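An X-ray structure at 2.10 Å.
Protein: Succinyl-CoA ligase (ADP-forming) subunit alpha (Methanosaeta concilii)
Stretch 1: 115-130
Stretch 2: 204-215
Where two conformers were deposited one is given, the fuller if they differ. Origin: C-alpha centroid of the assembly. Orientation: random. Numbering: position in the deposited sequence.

Stretch 1 115-130: GVPERQSRVMAATARK
Stretch 2 (204-215) GDRYPGSNMLDH

Stretch 1 is mostly helix. G115 (phi/psi 92/26, where a CB would jam against the preceding carbonyl O, hence glycine) and V116 (-81/130) lead to P117 at the N-cap. Residues 118-130 follow with phi near -62° and psi near -43°, tied by i to i+4 bonds from S121 N to P117 O (3.1 Å) through K130 N to A126 O (3.0 Å). Stretch 2 runs along this helix in the same general direction as an irregular loop, kinked at R206 and G209, before turning helical near its end. R122 CA lies 5.9 Å from Y207 CA and A125 CA 4.2 Å from G209 CA; together the stretches bury 524 Å².

D205 (-78/149; chi1 m) points toward the helix start but meets it through water. D205 OD2 accepts from water 1 at 2.6 Å and water 2 at 2.7 Å. Water 1 also donates to V116 O (2.9 Å) and accepts from S121 OG (2.6 Å; S121 chi1 m), while water 2 accepts from V116 N (2.8 Å). A carboxylate suits this place because one oxygen can accept from both waters.

R206 (-59/-34; t, t, m) contributes its backbone: R206 N donates to water 3 (2.8 Å), which donates to E118 OE2 (3.0 Å; E118 m, t).

Y207 (-123/88; chi1 m, chi2 -85°) has the largest covered area, 104 Å². E118 CB approaches Y207 CD2 at 3.6 Å, and R122 (m, t, m, chi4 -85°) lays its charged end over one ring face. R122 CZ is 4.4 Å from the Y207 ring centroid, 7° off the normal, a cation-pi contact; R122 CD, 4.2 Å from that centroid, adds a CH-pi contact. Y207 O lies 3.1 Å from S121 CB.

P208 (-80/168), whose CA-to-CB bond points away, offers its carbonyl, P208 O lying 3.5 Å from A125 CB. At G209 (-68/-34) the backbones come closest in register: G209 O is 3.5 Å from A125 CB and 3.6 Å from A125 CA, the latter a CA-H...O contact.

S210 (-143/138; chi1 p) accepts at OG from H215 NE2 (2.8 Å). N211 (-84/164; chi1 m) places OD1 3.3 Å from R129 NH1, and N211 N bonds weakly to D214 OD2 (3.3 Å). M212 (-58/-40) and L213 (-58/-37) do not contact stretch 1. At D214 (-52/-52; chi1 m), long, positive R129 (m, t, chi3 -138°, chi4 -80°), its CA-to-CB bond sideways but its end nearer, reaches the negative carboxylate: R129 NH2 donates to D214 OD2 at 2.9 Å, a salt bridge near the guanidinium plane, while G209 O lies over one guanidinium face.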

ATOM      1  N   GLY B 115      -8.192  49.239  13.774  1.00 37.38           N
ATOM      2  CA  GLY B 115      -7.886  49.785  12.459  1.00 36.14           C
ATOM      3  C   GLY B 115      -9.042  49.822  11.483  1.00 38.71           C
ATOM      4  O   GLY B 115      -8.822  49.756  10.270  1.00 37.72           O
ATOM      5  N   VAL B 116     -10.278  49.873  12.005  1.00 35.40           N
ATOM      6  CA  VAL B 116     -11.505  49.964  11.211  1.00 36.14           C
ATOM      7  C   VAL B 116     -11.714  51.437  10.799  1.00 41.32           C
ATOM      8  O   VAL B 116     -11.666  52.314  11.665  1.00 42.82           O
ATOM      9  CB  VAL B 116     -12.746  49.383  11.962  1.00 40.20           C
ATOM     10  CG1 VAL B 116     -14.031  49.539  11.144  1.00 39.93           C
ATOM     11  CG2 VAL B 116     -12.534  47.917  12.344  1.00 39.53           C
ATOM     12  N   PRO B 117     -11.963  51.741   9.498  1.00 37.47           N
ATOM     13  CA  PRO B 117     -12.203  53.148   9.100  1.00 37.42           C
ATOM     14  C   PRO B 117     -13.270  53.829   9.920  1.00 40.69           C
ATOM     15  O   PRO B 117     -14.254  53.203  10.307  1.00 39.06           O
ATOM     16  CB  PRO B 117     -12.635  53.042   7.632  1.00 39.17           C
ATOM     17  CG  PRO B 117     -11.983  51.811   7.163  1.00 43.65           C
ATOM     18  CD  PRO B 117     -12.036  50.844   8.330  1.00 37.69           C
ATOM     19  N   GLU B 118     -13.071  55.128  10.183  1.00 41.39           N
ATOM     20  CA  GLU B 118     -14.007  55.956  10.956  1.00 40.92           C
ATOM     21  C   GLU B 118     -15.373  56.018  10.279  1.00 44.51           C
ATOM     22  O   GLU B 118     -16.389  55.924  10.973  1.00 44.00           O
ATOM     23  CB  GLU B 118     -13.416  57.338  11.198  1.00 43.42           C
ATOM     24  CG  GLU B 118     -12.266  57.307  12.189  1.00 55.25           C
ATOM     25  CD  GLU B 118     -11.346  58.513  12.282  1.00 65.88           C
ATOM     26  OE1 GLU B 118     -11.687  59.583  11.731  1.00 51.69           O
ATOM     27  OE2 GLU B 118     -10.286  58.388  12.935  1.00 64.70           O
ATOM     28  N   ARG B 119     -15.395  56.086   8.922  1.00 41.43           N
ATOM     29  CA  ARG B 119     -16.643  56.100   8.154  1.00 42.81           C
ATOM     30  C   ARG B 119     -17.494  54.814   8.350  1.00 45.02           C
ATOM     31  O   ARG B 119     -18.702  54.911   8.557  1.00 44.25           O
ATOM     32  CB  ARG B 119     -16.405  56.406   6.668  1.00 45.85           C
ATOM     33  CG  ARG B 119     -17.687  56.285   5.852  1.00 50.98           C
ATOM     34  CD  ARG B 119     -17.693  56.973   4.513  1.00 57.13           C
ATOM     35  NE  ARG B 119     -18.991  56.752   3.875  1.00 65.31           N
ATOM     36  CZ  ARG B 119     -20.092  57.459   4.125  1.00 85.96           C
ATOM     37  NH1 ARG B 119     -21.231  57.163   3.510  1.00 75.95           N
ATOM     38  NH2 ARG B 119     -20.062  58.474   4.989  1.00 68.42           N
ATOM     39  N   GLN B 120     -16.848  53.641   8.310  1.00 40.21           N
ATOM     40  CA  GLN B 120     -17.438  52.321   8.530  1.00 38.51           C
ATOM     41  C   GLN B 120     -18.031  52.216   9.942  1.00 43.03           C
ATOM     42  O   GLN B 120     -19.164  51.746  10.089  1.00 41.57           O
ATOM     43  CB  GLN B 120     -16.392  51.227   8.312  1.00 38.11           C
ATOM     44  CG  GLN B 120     -16.057  50.991   6.825  1.00 39.26           C
ATOM     45  CD  GLN B 120     -15.015  49.917   6.617  1.00 52.31           C
ATOM     46  OE1 GLN B 120     -14.798  49.043   7.459  1.00 42.57           O
ATOM     47  NE2 GLN B 120     -14.311  49.977   5.502  1.00 51.10           N
ATOM     48  N   SER B 121     -17.290  52.702  10.967  1.00 40.38           N
ATOM     49  CA  SER B 121     -17.760  52.703  12.366  1.00 39.98           C
ATOM     50  C   SER B 121     -18.991  53.588  12.532  1.00 45.71           C
ATOM     51  O   SER B 121     -19.931  53.179  13.214  1.00 47.35           O
ATOM     52  CB  SER B 121     -16.652  53.134  13.305  1.00 42.60           C
ATOM     53  OG  SER B 121     -15.692  52.099  13.311  1.00 56.73           O
ATOM     54  N   ARG B 122     -19.001  54.784  11.906  0.76 41.27           N
ATOM     55  CA  ARG B 122     -20.152  55.691  11.933  0.76 41.63           C
ATOM     56  C   ARG B 122     -21.376  55.015  11.287  0.76 45.89           C
ATOM     57  O   ARG B 122     -22.479  55.111  11.818  0.76 44.59           O
ATOM     58  CB  ARG B 122     -19.847  56.988  11.181  0.76 41.36           C
ATOM     59  CG  ARG B 122     -18.950  57.947  11.916  0.76 42.09           C
ATOM     60  CD  ARG B 122     -19.018  59.338  11.307  0.76 42.80           C
ATOM     61  NE  ARG B 122     -18.399  59.406   9.979  0.76 44.25           N
ATOM     62  CZ  ARG B 122     -17.099  59.600   9.768  0.76 53.48           C
ATOM     63  NH1 ARG B 122     -16.626  59.662   8.530  0.76 32.01           N
ATOM     64  NH2 ARG B 122     -16.270  59.774  10.791  0.76 36.30           N
ATOM     65  N   VAL B 123     -21.173  54.312  10.159  1.00 44.17           N
ATOM     66  CA  VAL B 123     -22.261  53.581   9.466  1.00 44.86           C
ATOM     67  C   VAL B 123     -22.771  52.406  10.340  1.00 50.62           C
ATOM     68  O   VAL B 123     -23.975  52.181  10.375  1.00 52.62           O
ATOM     69  CB  VAL B 123     -21.905  53.157   8.022  1.00 47.05           C
ATOM     70  CG1 VAL B 123     -22.983  52.245   7.429  1.00 46.84           C
ATOM     71  CG2 VAL B 123     -21.684  54.388   7.137  1.00 47.24           C
ATOM     72  N   MET B 124     -21.874  51.724  11.087  1.00 44.51           N
ATOM     73  CA  MET B 124     -22.270  50.633  11.987  1.00 44.29           C
ATOM     74  C   MET B 124     -23.081  51.169  13.169  1.00 47.80           C
ATOM     75  O   MET B 124     -24.127  50.606  13.489  1.00 48.99           O
ATOM     76  CB  MET B 124     -21.050  49.833  12.475  1.00 46.04           C
ATOM     77  CG  MET B 124     -20.412  49.022  11.371  1.00 51.06           C
ATOM     78  SD  MET B 124     -19.134  47.864  11.901  1.00 55.78           S
ATOM     79  CE  MET B 124     -17.802  48.956  12.284  1.00 51.49           C
ATOM     80  N   ALA B 125     -22.599  52.275  13.792  1.00 42.97           N
ATOM     81  CA  ALA B 125     -23.230  52.973  14.915  1.00 43.68           C
ATOM     82  C   ALA B 125     -24.615  53.433  14.553  1.00 50.38           C
ATOM     83  O   ALA B 125     -25.540  53.169  15.318  1.00 52.97           O
ATOM     84  CB  ALA B 125     -22.384  54.165  15.356  1.00 44.38           C
ATOM     85  N   ALA B 126     -24.773  54.101  13.376  1.00 45.70           N
ATOM     86  CA  ALA B 126     -26.055  54.590  12.878  1.00 45.62           C
ATOM     87  C   ALA B 126     -27.008  53.407  12.566  1.00 50.91           C
ATOM     88  O   ALA B 126     -28.195  53.483  12.898  1.00 52.12           O
ATOM     89  CB  ALA B 126     -25.837  55.431  11.641  1.00 46.58           C
ATOM     90  N   THR B 127     -26.482  52.312  11.964  1.00 45.84           N
ATOM     91  CA  THR B 127     -27.257  51.107  11.656  1.00 46.76           C
ATOM     92  C   THR B 127     -27.784  50.515  12.964  1.00 53.33           C
ATOM     93  O   THR B 127     -28.964  50.190  13.053  1.00 54.18           O
ATOM     94  CB  THR B 127     -26.425  50.116  10.814  1.00 48.93           C
ATOM     95  OG1 THR B 127     -26.136  50.727   9.564  1.00 48.24           O
ATOM     96  CG2 THR B 127     -27.145  48.800  10.546  1.00 44.37           C
ATOM     97  N   ALA B 128     -26.926  50.464  13.990  1.00 50.96           N
ATOM     98  CA  ALA B 128     -27.270  49.950  15.312  1.00 51.38           C
ATOM     99  C   ALA B 128     -28.380  50.755  15.960  1.00 54.58           C
ATOM    100  O   ALA B 128     -29.372  50.172  16.403  1.00 54.15           O
ATOM    101  CB  ALA B 128     -26.031  49.905  16.204  1.00 51.32           C
ATOM    102  N   ARG B 129     -28.246  52.088  15.961  1.00 52.04           N
ATOM    103  CA  ARG B 129     -29.227  53.015  16.553  1.00 54.02           C
ATOM    104  C   ARG B 129     -30.592  52.933  15.859  1.00 57.52           C
ATOM    105  O   ARG B 129     -31.607  52.868  16.548  1.00 59.89           O
ATOM    106  CB  ARG B 129     -28.682  54.469  16.617  1.00 56.74           C
ATOM    107  CG  ARG B 129     -27.457  54.599  17.541  1.00 71.99           C
ATOM    108  CD  ARG B 129     -26.899  56.012  17.677  1.00 88.35           C
ATOM    109  NE  ARG B 129     -25.427  56.062  17.638  1.00100.99           N
ATOM    110  CZ  ARG B 129     -24.613  55.794  18.664  1.00108.55           C
ATOM    111  NH1 ARG B 129     -23.297  55.885  18.515  1.00 93.40           N
ATOM    112  NH2 ARG B 129     -25.109  55.428  19.840  1.00 86.36           N
ATOM    113  N   LYS B 130     -30.605  52.844  14.516  1.00 50.65           N
ATOM    114  CA  LYS B 130     -31.808  52.727  13.693  1.00 51.64           C
ATOM    115  C   LYS B 130     -32.597  51.440  13.989  1.00 55.05           C
ATOM    116  O   LYS B 130     -33.819  51.477  14.013  1.00 55.94           O
ATOM    117  CB  LYS B 130     -31.426  52.805  12.196  1.00 54.15           C
ATOM    118  CG  LYS B 130     -32.595  52.920  11.217  1.00 67.23           C
ATOM    119  CD  LYS B 130     -32.115  52.681   9.790  1.00 78.16           C
ATOM    120  CE  LYS B 130     -33.164  52.065   8.889  1.00 96.79           C
ATOM    121  NZ  LYS B 130     -33.358  50.610   9.150  1.00106.93           N
ATOM    122  N   GLY B 204     -11.125  52.570  21.612  1.00 43.49           N
ATOM    123  CA  GLY B 204     -10.451  53.862  21.537  1.00 44.44           C
ATOM    124  C   GLY B 204     -10.585  54.615  20.227  1.00 48.18           C
ATOM    125  O   GLY B 204      -9.850  55.573  19.979  1.00 50.14           O
ATOM    126  N   ASP B 205     -11.526  54.208  19.390  1.00 42.26           N
ATOM    127  CA  ASP B 205     -11.735  54.856  18.114  1.00 42.17           C
ATOM    128  C   ASP B 205     -12.511  56.173  18.278  1.00 46.35           C
ATOM    129  O   ASP B 205     -13.327  56.300  19.201  1.00 47.20           O
ATOM    130  CB  ASP B 205     -12.426  53.894  17.125  1.00 43.29           C
ATOM    131  CG  ASP B 205     -11.551  52.757  16.569  1.00 52.88           C
ATOM    132  OD1 ASP B 205     -10.310  52.833  16.694  1.00 55.19           O
ATOM    133  OD2 ASP B 205     -12.105  51.819  15.982  1.00 55.53           O
ATOM    134  N   ARG B 206     -12.248  57.155  17.389  1.00 41.76           N
ATOM    135  CA  ARG B 206     -12.921  58.461  17.410  1.00 43.76           C
ATOM    136  C   ARG B 206     -14.464  58.353  17.276  1.00 47.59           C
ATOM    137  O   ARG B 206     -15.182  59.162  17.867  1.00 48.22           O
ATOM    138  CB  ARG B 206     -12.343  59.401  16.326  1.00 44.31           C
ATOM    139  CG  ARG B 206     -12.649  60.869  16.617  1.00 50.39           C
ATOM    140  CD  ARG B 206     -11.848  61.864  15.787  1.00 67.16           C
ATOM    141  NE  ARG B 206     -10.453  61.971  16.214  1.00 77.98           N
ATOM    142  CZ  ARG B 206     -10.005  62.881  17.066  1.00 87.45           C
ATOM    143  NH1 ARG B 206      -8.722  62.915  17.392  1.00 74.34           N
ATOM    144  NH2 ARG B 206     -10.837  63.766  17.599  1.00 71.71           N
ATOM    145  N   TYR B 207     -14.954  57.362  16.506  1.00 43.00           N
ATOM    146  CA  TYR B 207     -16.380  57.159  16.249  1.00 43.26           C
ATOM    147  C   TYR B 207     -16.765  55.761  16.684  1.00 47.26           C
ATOM    148  O   TYR B 207     -16.646  54.828  15.893  1.00 48.12           O
ATOM    149  CB  TYR B 207     -16.707  57.432  14.766  1.00 44.38           C
ATOM    150  CG  TYR B 207     -16.342  58.840  14.355  1.00 47.43           C
ATOM    151  CD1 TYR B 207     -17.227  59.900  14.557  1.00 50.59           C
ATOM    152  CD2 TYR B 207     -15.084  59.132  13.830  1.00 48.20           C
ATOM    153  CE1 TYR B 207     -16.875  61.213  14.230  1.00 50.54           C
ATOM    154  CE2 TYR B 207     -14.721  60.440  13.500  1.00 49.85           C
ATOM    155  CZ  TYR B 207     -15.622  61.475  13.700  1.00 54.59           C
ATOM    156  OH  TYR B 207     -15.257  62.756  13.392  1.00 55.80           O
ATOM    157  N   PRO B 208     -17.137  55.542  17.965  1.00 42.96           N
ATOM    158  CA  PRO B 208     -17.434  54.159  18.385  1.00 42.61           C
ATOM    159  C   PRO B 208     -18.830  53.702  17.958  1.00 48.53           C
ATOM    160  O   PRO B 208     -19.638  54.523  17.538  1.00 48.60           O
ATOM    161  CB  PRO B 208     -17.282  54.224  19.903  1.00 44.50           C
ATOM    162  CG  PRO B 208     -17.692  55.675  20.250  1.00 48.30           C
ATOM    163  CD  PRO B 208     -17.322  56.514  19.075  1.00 43.69           C
ATOM    164  N   GLY B 209     -19.096  52.398  18.070  1.00 44.44           N
ATOM    165  CA  GLY B 209     -20.394  51.810  17.754  1.00 44.25           C
ATOM    166  C   GLY B 209     -21.433  52.259  18.758  1.00 48.58           C
ATOM    167  O   GLY B 209     -22.601  52.466  18.409  1.00 51.22           O
ATOM    168  N   SER B 210     -20.989  52.444  20.018  1.00 42.59           N
ATOM    169  CA  SER B 210     -21.794  52.930  21.132  1.00 42.63           C
ATOM    170  C   SER B 210     -20.905  53.824  21.988  1.00 49.40           C
ATOM    171  O   SER B 210     -19.722  53.524  22.188  1.00 50.00           O
ATOM    172  CB  SER B 210     -22.336  51.773  21.968  1.00 44.38           C
ATOM    173  OG  SER B 210     -21.304  50.904  22.409  1.00 47.96           O
ATOM    174  N   ASN B 211     -21.458  54.945  22.440  1.00 46.54           N
ATOM    175  CA  ASN B 211     -20.761  55.914  23.268  1.00 47.40           C
ATOM    176  C   ASN B 211     -20.840  55.476  24.718  1.00 53.53           C
ATOM    177  O   ASN B 211     -21.641  54.600  25.051  1.00 52.65           O
ATOM    178  CB  ASN B 211     -21.372  57.314  23.058  1.00 51.50           C
ATOM    179  CG  ASN B 211     -21.013  57.874  21.693  1.00 70.65           C
ATOM    180  OD1 ASN B 211     -21.800  57.811  20.743  1.00 66.03           O
ATOM    181  ND2 ASN B 211     -19.760  58.314  21.533  1.00 54.89           N
ATOM    182  N   MET B 212     -19.994  56.048  25.580  1.00 52.12           N
ATOM    183  CA  MET B 212     -20.000  55.692  26.994  1.00 52.79           C
ATOM    184  C   MET B 212     -21.364  55.934  27.630  1.00 56.82           C
ATOM    185  O   MET B 212     -21.811  55.098  28.423  1.00 56.78           O
ATOM    186  CB  MET B 212     -18.920  56.453  27.769  1.00 56.20           C
ATOM    187  CG  MET B 212     -17.518  55.920  27.559  1.00 59.21           C
ATOM    188  SD  MET B 212     -16.357  56.986  28.444  1.00 65.21           S
ATOM    189  CE  MET B 212     -14.969  56.140  28.250  1.00 60.86           C
ATOM    190  N   LEU B 213     -22.033  57.059  27.273  1.00 54.29           N
ATOM    191  CA  LEU B 213     -23.346  57.426  27.830  1.00 54.99           C
ATOM    192  C   LEU B 213     -24.415  56.370  27.601  1.00 57.83           C
ATOM    193  O   LEU B 213     -25.217  56.155  28.503  1.00 59.29           O
ATOM    194  CB  LEU B 213     -23.839  58.814  27.366  1.00 56.33           C
ATOM    195  CG  LEU B 213     -25.154  59.321  28.012  1.00 62.48           C
ATOM    196  CD1 LEU B 213     -25.017  59.497  29.540  1.00 63.75           C
ATOM    197  CD2 LEU B 213     -25.654  60.583  27.336  1.00 65.84           C
ATOM    198  N   ASP B 214     -24.411  55.685  26.434  1.00 53.02           N
ATOM    199  CA  ASP B 214     -25.376  54.621  26.119  1.00 51.87           C
ATOM    200  C   ASP B 214     -25.394  53.599  27.264  1.00 55.08           C
ATOM    201  O   ASP B 214     -26.464  53.336  27.838  1.00 55.25           O
ATOM    202  CB  ASP B 214     -25.023  53.930  24.780  1.00 52.30           C
ATOM    203  CG  ASP B 214     -24.885  54.846  23.571  1.00 67.23           C
ATOM    204  OD1 ASP B 214     -24.999  56.084  23.741  1.00 68.90           O
ATOM    205  OD2 ASP B 214     -24.652  54.324  22.453  1.00 72.92           O
ATOM    206  N   HIS B 215     -24.177  53.104  27.641  1.00 49.62           N
ATOM    207  CA  HIS B 215     -23.957  52.148  28.717  1.00 48.65           C
ATOM    208  C   HIS B 215     -24.222  52.756  30.074  1.00 54.28           C
ATOM    209  O   HIS B 215     -24.869  52.090  30.868  1.00 54.46           O
ATOM    210  CB  HIS B 215     -22.576  51.493  28.623  1.00 47.46           C
ATOM    211  CG  HIS B 215     -22.312  50.927  27.253  1.00 49.34           C
ATOM    212  ND1 HIS B 215     -22.905  49.750  26.832  1.00 50.45           N
ATOM    213  CD2 HIS B 215     -21.596  51.441  26.229  1.00 50.17           C
ATOM    214  CE1 HIS B 215     -22.519  49.571  25.579  1.00 48.70           C
ATOM    215  NE2 HIS B 215     -21.722  50.556  25.173  1.00 49.28           N
TER
HETATM  216  O   HOH W   1     -13.271  52.922  13.944  1.00 40.62           O
HETATM  217  O   HOH W   2     -10.957  49.713  14.717  1.00 47.75           O
HETATM  218  O   HOH W   3     -10.952  56.373  15.034  1.00 42.05           O